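Local coordinates for mitochondrial edited mRNA stability factor 1 (Trypanosoma brucei, PDB 6NL1), which probably processes the 5' ends of mitochondrial mRNAs through a Nudix-type domain and is named for stabilising edited transcripts, at residues 259-264 / 302-308; 201-205 / 253-258. All blocks are in the same frame, centred on the assembly; numbering follows the deposited sequence.

Contact 1. Residues 259-264 / 302-308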
ATOM      1  N   TRP A 259      -1.933 -12.270  -8.586  1.00 25.26           N
ATOM      2  CA  TRP A 259      -1.021 -13.333  -9.008  1.00 29.91           C
ATOM      3  C   TRP A 259       0.293 -13.307  -8.216  1.00 29.07           C
ATOM      4  O   TRP A 259       0.771 -14.346  -7.761  1.00 30.20           O
ATOM      5  CB  TRP A 259      -0.731 -13.278 -10.513  1.00 27.91           C
ATOM      6  CG  TRP A 259       0.165 -14.396 -10.920  1.00 34.10           C
ATOM      7  CD1 TRP A 259      -0.211 -15.671 -11.235  1.00 31.98           C
ATOM      8  CD2 TRP A 259       1.600 -14.368 -10.998  1.00 23.25           C
ATOM      9  NE1 TRP A 259       0.900 -16.431 -11.524  1.00 34.56           N
ATOM     10  CE2 TRP A 259       2.022 -15.657 -11.387  1.00 29.69           C
ATOM     11  CE3 TRP A 259       2.566 -13.375 -10.788  1.00 35.41           C
ATOM     12  CZ2 TRP A 259       3.372 -15.982 -11.576  1.00 30.49           C
ATOM     13  CZ3 TRP A 259       3.908 -13.697 -10.979  1.00 28.51           C
ATOM     14  CH2 TRP A 259       4.296 -14.990 -11.367  1.00 36.29           C
ATOM     15  N   GLU A 260       0.865 -12.120  -8.036  1.00 26.67           N
ATOM     16  CA  GLU A 260       2.122 -11.986  -7.290  1.00 27.96           C
ATOM     17  C   GLU A 260       2.026 -12.514  -5.861  1.00 32.76           C
ATOM     18  O   GLU A 260       2.998 -13.047  -5.325  1.00 30.46           O
ATOM     19  CB  GLU A 260       2.615 -10.532  -7.286  1.00 22.42           C
ATOM     20  CG  GLU A 260       2.985 -10.026  -8.680  1.00 29.64           C
ATOM     21  CD  GLU A 260       3.544  -8.610  -8.698  1.00 37.99           C
ATOM     22  OE1 GLU A 260       3.789  -8.018  -7.617  1.00 30.38           O
ATOM     23  OE2 GLU A 260       3.745  -8.086  -9.812  1.00 37.16           O
ATOM     24  N   GLU A 261       0.859 -12.380  -5.239  1.00 30.33           N
ATOM     25  CA  GLU A 261       0.735 -12.784  -3.839  1.00 19.50           C
ATOM     26  C   GLU A 261       0.215 -14.201  -3.646  1.00 31.08           C
ATOM     27  O   GLU A 261       0.442 -14.796  -2.592  1.00 26.40           O
ATOM     28  CB  GLU A 261      -0.090 -11.767  -3.032  1.00 29.01           C
ATOM     29  CG  GLU A 261       0.603 -10.402  -2.902  1.00 22.52           C
ATOM     30  CD  GLU A 261      -0.012  -9.500  -1.827  1.00 26.75           C
ATOM     31  OE1 GLU A 261      -1.253  -9.475  -1.701  1.00 30.82           O
ATOM     32  OE2 GLU A 261       0.755  -8.813  -1.107  1.00 32.58           O
ATOM     33  N   THR A 262      -0.442 -14.756  -4.667  1.00 23.69           N
ATOM     34  CA  THR A 262      -1.134 -16.029  -4.497  1.00 24.91           C
ATOM     35  C   THR A 262      -0.871 -17.033  -5.598  1.00 24.10           C
ATOM     36  O   THR A 262      -1.106 -18.230  -5.419  1.00 29.44           O
ATOM     37  CB  THR A 262      -2.658 -15.828  -4.439  1.00 31.62           C
ATOM     38  OG1 THR A 262      -3.120 -15.402  -5.725  1.00 21.61           O
ATOM     39  CG2 THR A 262      -3.026 -14.782  -3.393  1.00 23.88           C
ATOM     40  N   GLY A 263      -0.412 -16.546  -6.748  1.00 31.79           N
ATOM     41  CA  GLY A 263      -0.202 -17.401  -7.904  1.00 26.62           C
ATOM     42  C   GLY A 263      -1.503 -17.712  -8.631  1.00 34.73           C
ATOM     43  O   GLY A 263      -1.532 -18.549  -9.532  1.00 35.63           O
ATOM     44  N   ILE A 264      -2.581 -17.035  -8.245  1.00 35.55           N
ATOM     45  CA  ILE A 264      -3.888 -17.242  -8.879  1.00 27.82           C
ATOM     46  C   ILE A 264      -4.112 -16.342 -10.097  1.00 30.41           C
ATOM     47  O   ILE A 264      -3.901 -15.121 -10.052  1.00 30.79           O
ATOM     48  CB  ILE A 264      -5.046 -17.002  -7.885  1.00 34.12           C
ATOM     49  CG1 ILE A 264      -5.006 -18.031  -6.756  1.00 33.88           C
ATOM     50  CG2 ILE A 264      -6.404 -17.053  -8.604  1.00 27.00           C
ATOM     51  CD1 ILE A 264      -6.000 -17.746  -5.650  1.00 36.26           C
ATOM     52  N   ARG A 302      -6.617 -24.376  -6.495  1.00 43.14           N
ATOM     53  CA  ARG A 302      -5.293 -24.581  -5.925  1.00 49.46           C
ATOM     54  C   ARG A 302      -4.584 -23.250  -5.738  1.00 51.80           C
ATOM     55  O   ARG A 302      -4.394 -22.488  -6.687  1.00 46.79           O
ATOM     56  CB  ARG A 302      -4.451 -25.506  -6.803  1.00 70.24           C
ATOM     57  CG  ARG A 302      -3.182 -25.997  -6.122  1.00103.24           C
ATOM     58  CD  ARG A 302      -2.327 -26.823  -7.063  1.00126.86           C
ATOM     59  NE  ARG A 302      -1.826 -26.022  -8.174  1.00145.90           N
ATOM     60  CZ  ARG A 302      -1.124 -26.512  -9.190  1.00155.27           C
ATOM     61  NH1 ARG A 302      -0.841 -27.807  -9.239  1.00155.34           N
ATOM     62  NH2 ARG A 302      -0.707 -25.709 -10.160  1.00151.70           N
ATOM     63  N   VAL A 303      -4.203 -22.969  -4.499  1.00 41.44           N
ATOM     64  CA  VAL A 303      -3.514 -21.732  -4.172  1.00 33.37           C
ATOM     65  C   VAL A 303      -2.030 -22.023  -3.946  1.00 38.13           C
ATOM     66  O   VAL A 303      -1.675 -22.864  -3.127  1.00 40.11           O
ATOM     67  CB  VAL A 303      -4.094 -21.119  -2.897  1.00 34.57           C
ATOM     68  CG1 VAL A 303      -3.394 -19.806  -2.578  1.00 35.24           C
ATOM     69  CG2 VAL A 303      -5.606 -20.936  -3.036  1.00 37.21           C
ATOM     70  N   GLU A 304      -1.163 -21.331  -4.669  1.00 39.62           N
ATOM     71  CA  GLU A 304       0.267 -21.572  -4.531  1.00 38.16           C
ATOM     72  C   GLU A 304       0.927 -20.671  -3.494  1.00 43.28           C
ATOM     73  O   GLU A 304       1.871 -21.081  -2.832  1.00 46.79           O
ATOM     74  CB  GLU A 304       0.964 -21.448  -5.883  1.00 40.65           C
ATOM     75  CG  GLU A 304       0.489 -22.492  -6.881  1.00 57.81           C
ATOM     76  CD  GLU A 304       1.410 -22.621  -8.065  1.00106.32           C
ATOM     77  OE1 GLU A 304       2.116 -23.648  -8.149  1.00127.00           O
ATOM     78  OE2 GLU A 304       1.429 -21.699  -8.909  1.00115.47           O
ATOM     79  N   GLY A 305       0.420 -19.451  -3.337  1.00 31.95           N
ATOM     80  CA  GLY A 305       1.050 -18.495  -2.448  1.00 30.17           C
ATOM     81  C   GLY A 305       1.907 -17.516  -3.229  1.00 31.46           C
ATOM     82  O   GLY A 305       1.901 -17.523  -4.457  1.00 32.16           O
ATOM     83  N   PRO A 306       2.651 -16.662  -2.517  1.00 27.89           N
ATOM     84  CA  PRO A 306       3.433 -15.574  -3.112  1.00 30.99           C
ATOM     85  C   PRO A 306       4.442 -16.059  -4.149  1.00 39.47           C
ATOM     86  O   PRO A 306       5.162 -17.023  -3.918  1.00 32.74           O
ATOM     87  CB  PRO A 306       4.151 -14.959  -1.902  1.00 28.96           C
ATOM     88  CG  PRO A 306       3.256 -15.253  -0.760  1.00 33.73           C
ATOM     89  CD  PRO A 306       2.682 -16.616  -1.045  1.00 34.89           C
ATOM     90  N   GLN A 307       4.468 -15.376  -5.286  1.00 35.28           N
ATOM     91  CA  GLN A 307       5.374 -15.680  -6.377  1.00 35.45           C
ATOM     92  C   GLN A 307       6.488 -14.650  -6.377  1.00 41.83           C
ATOM     93  O   GLN A 307       7.543 -14.856  -6.962  1.00 40.82           O
ATOM     94  CB  GLN A 307       4.616 -15.618  -7.703  1.00 29.33           C
ATOM     95  CG  GLN A 307       3.413 -16.536  -7.731  1.00 34.28           C
ATOM     96  CD  GLN A 307       3.826 -17.982  -7.601  1.00 40.43           C
ATOM     97  OE1 GLN A 307       4.575 -18.486  -8.430  1.00 42.39           O
ATOM     98  NE2 GLN A 307       3.371 -18.650  -6.547  1.00 34.50           N
ATOM     99  N   VAL A 308       6.232 -13.534  -5.713  1.00 35.48           N
ATOM    100  CA  VAL A 308       7.161 -12.422  -5.659  1.00 35.57           C
ATOM    101  C   VAL A 308       7.426 -12.092  -4.193  1.00 38.01           C
ATOM    102  O   VAL A 308       6.491 -11.996  -3.404  1.00 32.74           O
ATOM    103  CB  VAL A 308       6.564 -11.200  -6.372  1.00 32.60           C
ATOM    104  CG1 VAL A 308       7.457  -9.971  -6.211  1.00 34.59           C
ATOM    105  CG2 VAL A 308       6.336 -11.526  -7.846  1.00 36.55           C
TER
HETATM  106  O   HOH W   1      -1.883 -20.509  -7.028  1.00 58.06           O

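Contact 2. Residues 201-205 / 253-258. With SO4 (sulfate ion), chain B.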
ATOM      1  N   VAL A 201      -4.510  -1.486  -4.242  1.00 25.65           N
ATOM      2  CA  VAL A 201      -5.618  -2.285  -4.736  1.00 20.10           C
ATOM      3  C   VAL A 201      -5.721  -3.566  -3.937  1.00 28.20           C
ATOM      4  O   VAL A 201      -4.709  -4.116  -3.489  1.00 24.52           O
ATOM      5  CB  VAL A 201      -5.470  -2.640  -6.246  1.00 25.65           C
ATOM      6  CG1 VAL A 201      -5.575  -1.384  -7.083  1.00 16.11           C
ATOM      7  CG2 VAL A 201      -4.144  -3.407  -6.523  1.00 15.83           C
ATOM      8  N   ARG A 202      -6.950  -4.027  -3.746  1.00 20.04           N
ATOM      9  CA  ARG A 202      -7.191  -5.295  -3.085  1.00 19.07           C
ATOM     10  C   ARG A 202      -8.171  -6.066  -3.964  1.00 28.06           C
ATOM     11  O   ARG A 202      -9.229  -5.558  -4.321  1.00 26.64           O
ATOM     12  CB  ARG A 202      -7.756  -5.083  -1.677  1.00 19.56           C
ATOM     13  CG  ARG A 202      -6.805  -4.413  -0.692  1.00 21.59           C
ATOM     14  CD  ARG A 202      -5.547  -5.271  -0.430  1.00 18.00           C
ATOM     15  NE  ARG A 202      -4.673  -4.628   0.555  1.00 23.05           N
ATOM     16  CZ  ARG A 202      -3.654  -3.825   0.252  1.00 33.61           C
ATOM     17  NH1 ARG A 202      -3.360  -3.549  -1.016  1.00 22.48           N
ATOM     18  NH2 ARG A 202      -2.921  -3.293   1.218  1.00 27.57           N
ATOM     19  N   LEU A 203      -7.791  -7.272  -4.358  1.00 24.84           N
ATOM     20  CA  LEU A 203      -8.678  -8.121  -5.131  1.00 26.21           C
ATOM     21  C   LEU A 203      -9.182  -9.195  -4.188  1.00 31.01           C
ATOM     22  O   LEU A 203      -8.489 -10.174  -3.925  1.00 30.64           O
ATOM     23  CB  LEU A 203      -7.963  -8.739  -6.346  1.00 23.61           C
ATOM     24  CG  LEU A 203      -8.858  -8.986  -7.572  1.00 34.53           C
ATOM     25  CD1 LEU A 203      -8.083  -9.592  -8.753  1.00 22.11           C
ATOM     26  CD2 LEU A 203     -10.050  -9.860  -7.210  1.00 25.37           C
ATOM     27  N   GLY A 204     -10.384  -8.986  -3.664  1.00 28.81           N
ATOM     28  CA  GLY A 204     -11.007  -9.934  -2.766  1.00 29.62           C
ATOM     29  C   GLY A 204     -11.484 -11.188  -3.484  1.00 27.84           C
ATOM     30  O   GLY A 204     -12.601 -11.250  -4.014  1.00 28.31           O
ATOM     31  N   ILE A 205     -10.617 -12.190  -3.505  1.00 30.76           N
ATOM     32  CA  ILE A 205     -10.969 -13.511  -3.986  1.00 23.12           C
ATOM     33  C   ILE A 205     -11.821 -14.193  -2.929  1.00 31.79           C
ATOM     34  O   ILE A 205     -11.469 -14.180  -1.747  1.00 24.02           O
ATOM     35  CB  ILE A 205      -9.693 -14.335  -4.241  1.00 40.33           C
ATOM     36  CG1 ILE A 205      -8.970 -13.797  -5.473  1.00 36.75           C
ATOM     37  CG2 ILE A 205     -10.029 -15.782  -4.461  1.00 31.09           C
ATOM     38  CD1 ILE A 205      -9.705 -14.079  -6.770  1.00 23.33           C
ATOM     39  N   ALA A 253      -3.967  -3.788 -12.284  1.00 24.07           N
ATOM     40  CA  ALA A 253      -3.095  -3.873 -11.115  1.00 21.55           C
ATOM     41  C   ALA A 253      -3.621  -4.903 -10.107  1.00 29.02           C
ATOM     42  O   ALA A 253      -2.846  -5.676  -9.538  1.00 24.91           O
ATOM     43  CB  ALA A 253      -2.940  -2.502 -10.460  1.00 17.78           C
ATOM     44  N   ALA A 254      -4.937  -4.918  -9.890  1.00 23.49           N
ATOM     45  CA  ALA A 254      -5.529  -5.901  -8.979  1.00 31.81           C
ATOM     46  C   ALA A 254      -5.228  -7.321  -9.456  1.00 26.48           C
ATOM     47  O   ALA A 254      -4.844  -8.185  -8.675  1.00 27.30           O
ATOM     48  CB  ALA A 254      -7.039  -5.694  -8.851  1.00 18.34           C
ATOM     49  N   ILE A 255      -5.410  -7.553 -10.750  1.00 27.60           N
ATOM     50  CA  ILE A 255      -5.213  -8.882 -11.310  1.00 27.26           C
ATOM     51  C   ILE A 255      -3.744  -9.305 -11.257  1.00 30.81           C
ATOM     52  O   ILE A 255      -3.432 -10.434 -10.882  1.00 29.12           O
ATOM     53  CB  ILE A 255      -5.766  -8.969 -12.751  1.00 35.66           C
ATOM     54  CG1 ILE A 255      -7.295  -8.813 -12.736  1.00 32.64           C
ATOM     55  CG2 ILE A 255      -5.362 -10.286 -13.412  1.00 25.57           C
ATOM     56  CD1 ILE A 255      -7.921  -8.685 -14.118  1.00 32.21           C
ATOM     57  N   ARG A 256      -2.847  -8.390 -11.614  1.00 27.74           N
ATOM     58  CA  ARG A 256      -1.415  -8.673 -11.603  1.00 23.34           C
ATOM     59  C   ARG A 256      -0.926  -8.982 -10.190  1.00 37.81           C
ATOM     60  O   ARG A 256      -0.197  -9.948  -9.969  1.00 25.77           O
ATOM     61  CB  ARG A 256      -0.626  -7.482 -12.169  1.00 26.04           C
ATOM     62  CG  ARG A 256       0.907  -7.610 -12.020  1.00 27.21           C
ATOM     63  CD  ARG A 256       1.649  -6.355 -12.532  1.00 26.40           C
ATOM     64  NE  ARG A 256       1.212  -5.136 -11.845  1.00 27.25           N
ATOM     65  CZ  ARG A 256       1.672  -4.731 -10.662  1.00 34.37           C
ATOM     66  NH1 ARG A 256       2.601  -5.433 -10.018  1.00 23.52           N
ATOM     67  NH2 ARG A 256       1.207  -3.619 -10.118  1.00 22.69           N
ATOM     68  N   THR A 257      -1.332  -8.161  -9.228  1.00 25.73           N
ATOM     69  CA  THR A 257      -0.805  -8.302  -7.876  1.00 22.23           C
ATOM     70  C   THR A 257      -1.478  -9.424  -7.096  1.00 23.43           C
ATOM     71  O   THR A 257      -0.906  -9.930  -6.142  1.00 27.74           O
ATOM     72  CB  THR A 257      -0.830  -6.964  -7.089  1.00 22.19           C
ATOM     73  OG1 THR A 257      -2.171  -6.479  -6.983  1.00 23.41           O
ATOM     74  CG2 THR A 257       0.032  -5.920  -7.808  1.00 24.89           C
ATOM     75  N   LEU A 258      -2.691  -9.811  -7.497  1.00 24.93           N
ATOM     76  CA  LEU A 258      -3.282 -11.044  -6.977  1.00 23.84           C
ATOM     77  C   LEU A 258      -2.356 -12.208  -7.323  1.00 29.79           C
ATOM     78  O   LEU A 258      -2.029 -13.035  -6.469  1.00 28.20           O
ATOM     79  CB  LEU A 258      -4.659 -11.315  -7.587  1.00 22.45           C
ATOM     80  CG  LEU A 258      -5.170 -12.750  -7.384  1.00 27.78           C
ATOM     81  CD1 LEU A 258      -5.425 -13.043  -5.896  1.00 24.69           C
ATOM     82  CD2 LEU A 258      -6.436 -12.989  -8.184  1.00 25.16           C
TER
HETATM   83  S   SO4 B 401      -7.304  -5.027   3.365  1.00 54.24           S
HETATM   84  O1  SO4 B 401      -6.564  -6.046   2.635  1.00 45.71           O
HETATM   85  O2  SO4 B 401      -6.457  -3.837   3.430  1.00 82.66           O
HETATM   86  O3  SO4 B 401      -8.574  -4.707   2.725  1.00 52.35           O
HETATM   87  O4  SO4 B 401      -7.599  -5.512   4.712  1.00 77.35           O

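Contact 1. Residues 259-264 / 302-308
The end of the Nudix-box helix, where Arg256 to Ile264 follow the closing consensus of the family except for Thr257, is held as Glu260, Thr262 and Trp259 meet the loop 302-308. Glu260 O takes two backbone donors: Gln307 N, at 2.8 Å, sits above the carbonyl plane, whereas Val308 N, at 3.3 Å, lies in that plane on a lone pair. Two residues on, Thr262 O accepts Gly305 N at 2.9 Å, and a water links it to Arg302 O and Glu304 N. Gln307 carries the side-chain contact. Its CG, anti to the carbonyl carbon (chi1 -56°), lies over one face of the Trp259 six-membered ring, 4.0 Å from the centroid, a CH-pi contact; the bend at chi2 (-63°) then turns the amide back so that NE2 reaches Gly305 O at 2.8 Å, nearly straight. Ring and amide planes stand 61° apart. Gly263, with positive phi, lets the chain leave the helix beside this glutamine, its CA 3.7 Å from Gln307 CG. Beyond the contact, Glu261 turns from the loop to Lys238 and Tyr313, while Thr262, Ile264 and Pro306 rest on strand 216-223, seating helix end and loop together against the sheet.

Contact 2. Residues 201-205 / 253-258
Leu203 reaches out from its strand to overlap Ala254, with CG 4.0 Å from Ala254 CB, and its CD1 runs on along the helix to meet Leu258 CD2 at 3.8 Å. Leu203 CD1 also lies near the Ala254 carbonyl and beside Ile255 CG1, so one leucine spans a full helical turn. To one side, Val201 presses CG2 against the Ala254 backbone, 3.8 Å from Ala254 CA, and crosses Thr257 at about a right angle. To the other, Ile205 sends CG1 to Leu258 CD1 at 3.6 Å, again with the two side chains crossing nearly square. The axes of the two segments pass 7.5 Å apart at a crossing angle of -70°, a close approach to which the small side chain of Ala254 probably contributes. No hydrogen bond joins the two segments; apolar fit does the work. The Thr257 hydroxyl folds back on its own helix, OG1 donating to Ala253 O at 2.8 Å from the face of that carbonyl opposite Thr257 N, and it also accepts from Lys242 N.

Arg202 points to the other side of the strand. A turn at chi2 (-63°) folds its chain back, and NH1 donates to Val201 O at 2.9 Å within the guanidinium plane, which limits rotation of the group. The edge bearing NE then faces a sulfate, probably from the crystallisation liquor, through two weak bonds; Tyr292 OH and Leu239 N also hold this anion. Since Arg202 and Tyr292 bind GDP in another structure of the protein, the sulfate may mark part of a site for an anionic ligand. Strand 201-205 pairs in parallel with strand 290-296, through Arg202 and Gly204, and bonds along its other edge to Pro240 and Lys242, while helix 250-262 covers the Val201, Leu203 and Ile205 face of the sheet.

Both contacts draw on helix 250-262, and their centres lie 11 Å apart on the same side of the chain's centre. They follow in series: contact 2 closes when the chain returns from strand 200-207 to the middle of the helix, and contact 1 opens directly afterwards at the helix end and closes in the loop after strand 290-296. They touch where Ile264 O packs near Leu258 CG. The general lesson is a division of labour, with the helix seated by apolar side chains on the mixed sheet at its middle and by backbone bonds to a loop at its end. Together they place it beside the strand carrying Arg202, which binds GDP in another structure, and probably help keep it there.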